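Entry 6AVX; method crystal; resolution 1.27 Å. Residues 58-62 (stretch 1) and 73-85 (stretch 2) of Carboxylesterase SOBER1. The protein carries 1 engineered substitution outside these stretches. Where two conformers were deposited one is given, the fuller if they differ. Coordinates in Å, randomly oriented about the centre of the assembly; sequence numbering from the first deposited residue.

Stretch 1, residues 58-62: SWFDV
Stretch 2 (73-85) IDESSVLEAVKNV

Residues 58-62 form an irregular segment laid against one side of a helix that begins at Glu75 and runs through Val85 and beyond. The helix is regular, with phi/psi near -60/-40 and i to i+4 bonds such as Val82 N to Val78 O at 2.9 Å. Trp59 lies level with Ala81 (CA to CA 5.8 Å) and Phe60 with Ser77 (CA to CA 5.0 Å), so the segment advances toward the helix N-terminus as its numbering rises. Apart from Trp59, at phi/psi -67/-38, its backbone is extended: Ser58 -158/127, Phe60 -162/160, Asp61 -71/144 and Val62 -120/108. Together the two stretches bury 354 Å².

Phe60 gives up the most surface. Its CA-to-CB bond points toward the helix, and chi1 of 59° (p) with chi2 of 82° sets one ring face beneath Val78, whose chi1 is 179° (t). Val78 CG2 sits 3.8 Å from the centroid of the Phe60 ring, 18° off the ring normal, a CH-pi contact in which a methyl group meets the aromatic pi cloud. The flat ring offers a broad surface to a compact branched side chain, and both residues are buried.

Trp59, chi1 -65° (m) and chi2 109°, starts sideways, but the end of its side chain comes nearer the helix. Its backbone comes close as well: Trp59 O is 3.2 Å from Ala81 CB, while Trp59 CB and Ala81 CB are 4.3 Å apart. Alanine suits this place because its single methyl lets the segment's backbone approach so closely. Farther along, Trp59 CZ3 reaches within 4.2 Å of Asn84 OD1, an oblique approach to the ring.

Ser77 supplies the direct polar link. With chi1 at -169° (t), its hydroxyl accepts a hydrogen bond from the backbone, Asp61 N to Ser77 OG at 2.9 Å with an angle of 162° at the hydrogen. A short side chain is apt here, satisfying an amide of the irregular segment while OG also packs 3.3 Å from Phe60 CA.

At the start of the helix, Asp74 (chi1 -178°, t) is the N-cap: its OD1 accepts a weak bond from Ser77 N at 3.5 Å, serving an amide that lacks a helical carbonyl partner. Asp74 OD2 lies 4.3 Å from Asp61 OD2 (Asp61 chi1 -164°, t), a close approach of like charges. A water between them donates to Asp61 OD2 at 2.7 Å and to Asp74 OD2 at 2.6 Å, so the carboxylates are bridged through its two protons.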

# COMPACT_ATOMS: atom_id res chain seq x y z
N SER A 58 7.25 12.71 0.61
CA SER A 58 6.97 11.78 1.69
C SER A 58 5.48 11.79 1.97
O SER A 58 4.90 12.86 2.20
CB SER A 58 7.72 12.21 2.94
OG SER A 58 7.39 11.36 4.01
N TRP A 59 4.86 10.61 1.98
CA TRP A 59 3.42 10.55 2.23
C TRP A 59 3.06 10.97 3.65
O TRP A 59 2.00 11.54 3.87
CB TRP A 59 2.88 9.15 1.94
CG TRP A 59 2.96 8.76 0.50
CD1 TRP A 59 3.80 7.84 -0.05
CD2 TRP A 59 2.20 9.31 -0.58
NE1 TRP A 59 3.61 7.79 -1.40
CE2 TRP A 59 2.64 8.68 -1.76
CE3 TRP A 59 1.20 10.28 -0.67
CZ2 TRP A 59 2.11 8.99 -3.01
CZ3 TRP A 59 0.69 10.59 -1.91
CH2 TRP A 59 1.14 9.94 -3.06
N PHE A 60 3.88 10.60 4.64
CA PHE A 60 3.61 10.85 6.05
C PHE A 60 4.94 10.70 6.78
O PHE A 60 5.86 10.08 6.27
CB PHE A 60 2.53 9.90 6.59
CG PHE A 60 2.88 8.43 6.48
CD1 PHE A 60 3.70 7.84 7.42
CD2 PHE A 60 2.37 7.64 5.46
CE1 PHE A 60 4.03 6.48 7.32
CE2 PHE A 60 2.69 6.28 5.37
CZ PHE A 60 3.52 5.71 6.31
N ASP A 61 5.04 11.27 7.97
CA ASP A 61 6.34 11.28 8.62
C ASP A 61 6.70 9.89 9.09
O ASP A 61 5.85 9.12 9.55
CB ASP A 61 6.34 12.26 9.79
CG ASP A 61 7.73 12.62 10.26
OD1 ASP A 61 8.71 12.42 9.51
OD2 ASP A 61 7.82 13.12 11.40
N VAL A 62 8.00 9.59 9.00
CA VAL A 62 8.59 8.32 9.39
C VAL A 62 9.61 8.64 10.48
O VAL A 62 10.64 9.26 10.19
CB VAL A 62 9.26 7.64 8.18
CG1 VAL A 62 9.93 6.33 8.60
CG2 VAL A 62 8.23 7.41 7.07
N ILE A 73 5.73 5.29 15.08
CA ILE A 73 4.98 5.73 13.90
C ILE A 73 4.21 7.02 14.24
O ILE A 73 4.57 7.70 15.21
CB ILE A 73 4.08 4.59 13.40
CG1 ILE A 73 3.29 4.00 14.57
CG2 ILE A 73 4.93 3.51 12.72
CD1 ILE A 73 2.38 2.85 14.20
N ASP A 74 3.17 7.38 13.47
CA ASP A 74 2.58 8.73 13.58
C ASP A 74 1.22 8.79 12.87
O ASP A 74 1.18 8.98 11.65
CB ASP A 74 3.56 9.74 13.00
CG ASP A 74 3.07 11.17 13.12
OD1 ASP A 74 1.89 11.39 13.44
OD2 ASP A 74 3.89 12.09 12.87
N GLU A 75 0.12 8.76 13.64
CA GLU A 75 -1.23 8.51 13.09
C GLU A 75 -1.85 9.73 12.40
O GLU A 75 -2.47 9.59 11.33
CB GLU A 75 -2.20 8.00 14.18
CG GLU A 75 -3.52 7.44 13.60
CD GLU A 75 -4.63 7.26 14.63
OE1 GLU A 75 -5.31 8.25 14.97
OE2 GLU A 75 -4.85 6.11 15.07
N SER A 76 -1.78 10.91 13.00
CA SER A 76 -2.32 12.10 12.34
C SER A 76 -1.67 12.30 10.98
O SER A 76 -2.33 12.75 10.02
CB SER A 76 -2.11 13.32 13.23
OG SER A 76 -0.75 13.44 13.62
N SER A 77 -0.37 12.01 10.89
CA SER A 77 0.34 12.16 9.63
C SER A 77 -0.15 11.14 8.60
O SER A 77 -0.47 11.51 7.48
CB SER A 77 1.85 12.09 9.86
OG SER A 77 2.52 12.49 8.69
N VAL A 78 -0.28 9.87 9.00
CA VAL A 78 -0.85 8.86 8.11
C VAL A 78 -2.26 9.27 7.66
O VAL A 78 -2.61 9.10 6.50
CB VAL A 78 -0.84 7.48 8.79
CG1 VAL A 78 -1.45 6.42 7.88
CG2 VAL A 78 0.56 7.11 9.19
N LEU A 79 -3.07 9.85 8.55
CA LEU A 79 -4.45 10.19 8.16
C LEU A 79 -4.53 11.36 7.17
O LEU A 79 -5.44 11.39 6.32
CB LEU A 79 -5.31 10.47 9.40
CG LEU A 79 -5.49 9.24 10.29
CD1 LEU A 79 -6.32 9.62 11.52
CD2 LEU A 79 -6.15 8.07 9.56
N GLU A 80 -3.64 12.35 7.27
CA GLU A 80 -3.56 13.37 6.23
C GLU A 80 -3.35 12.71 4.88
O GLU A 80 -3.98 13.08 3.88
CB GLU A 80 -2.40 14.32 6.55
CG GLU A 80 -1.99 15.27 5.43
CD GLU A 80 -2.96 16.40 5.18
OE1 GLU A 80 -2.67 17.20 4.28
OE2 GLU A 80 -4.00 16.49 5.88
N ALA A 81 -2.44 11.73 4.82
CA ALA A 81 -2.18 11.08 3.57
C ALA A 81 -3.39 10.27 3.14
O ALA A 81 -3.73 10.28 1.96
CB ALA A 81 -0.93 10.21 3.68
N VAL A 82 -4.06 9.59 4.08
CA VAL A 82 -5.26 8.82 3.74
C VAL A 82 -6.31 9.72 3.14
O VAL A 82 -6.99 9.35 2.18
CB VAL A 82 -5.79 8.05 4.96
CG1 VAL A 82 -7.17 7.49 4.68
CG2 VAL A 82 -4.86 6.90 5.34
N LYS A 83 -6.47 10.93 3.68
CA LYS A 83 -7.48 11.85 3.16
C LYS A 83 -7.26 12.11 1.68
O LYS A 83 -8.21 12.11 0.89
CB LYS A 83 -7.43 13.17 3.94
CG LYS A 83 -8.46 14.19 3.51
CD LYS A 83 -8.25 15.48 4.31
CE LYS A 83 -9.17 16.60 3.85
NZ LYS A 83 -8.89 17.87 4.57
N ASN A 84 -6.01 12.32 1.28
CA ASN A 84 -5.74 12.58 -0.12
C ASN A 84 -5.97 11.34 -0.98
O ASN A 84 -6.53 11.44 -2.08
CB ASN A 84 -4.32 13.08 -0.30
CG ASN A 84 -3.94 13.15 -1.73
OD1 ASN A 84 -3.16 12.32 -2.22
ND2 ASN A 84 -4.52 14.10 -2.45
N VAL A 85 -5.51 10.16 -0.53
CA VAL A 85 -5.78 8.94 -1.29
C VAL A 85 -7.28 8.74 -1.46
O VAL A 85 -7.76 8.42 -2.54
CB VAL A 85 -5.11 7.72 -0.63
CG1 VAL A 85 -5.54 6.43 -1.32
CG2 VAL A 85 -3.60 7.85 -0.63
O HOH W 1 6.40 12.08 13.43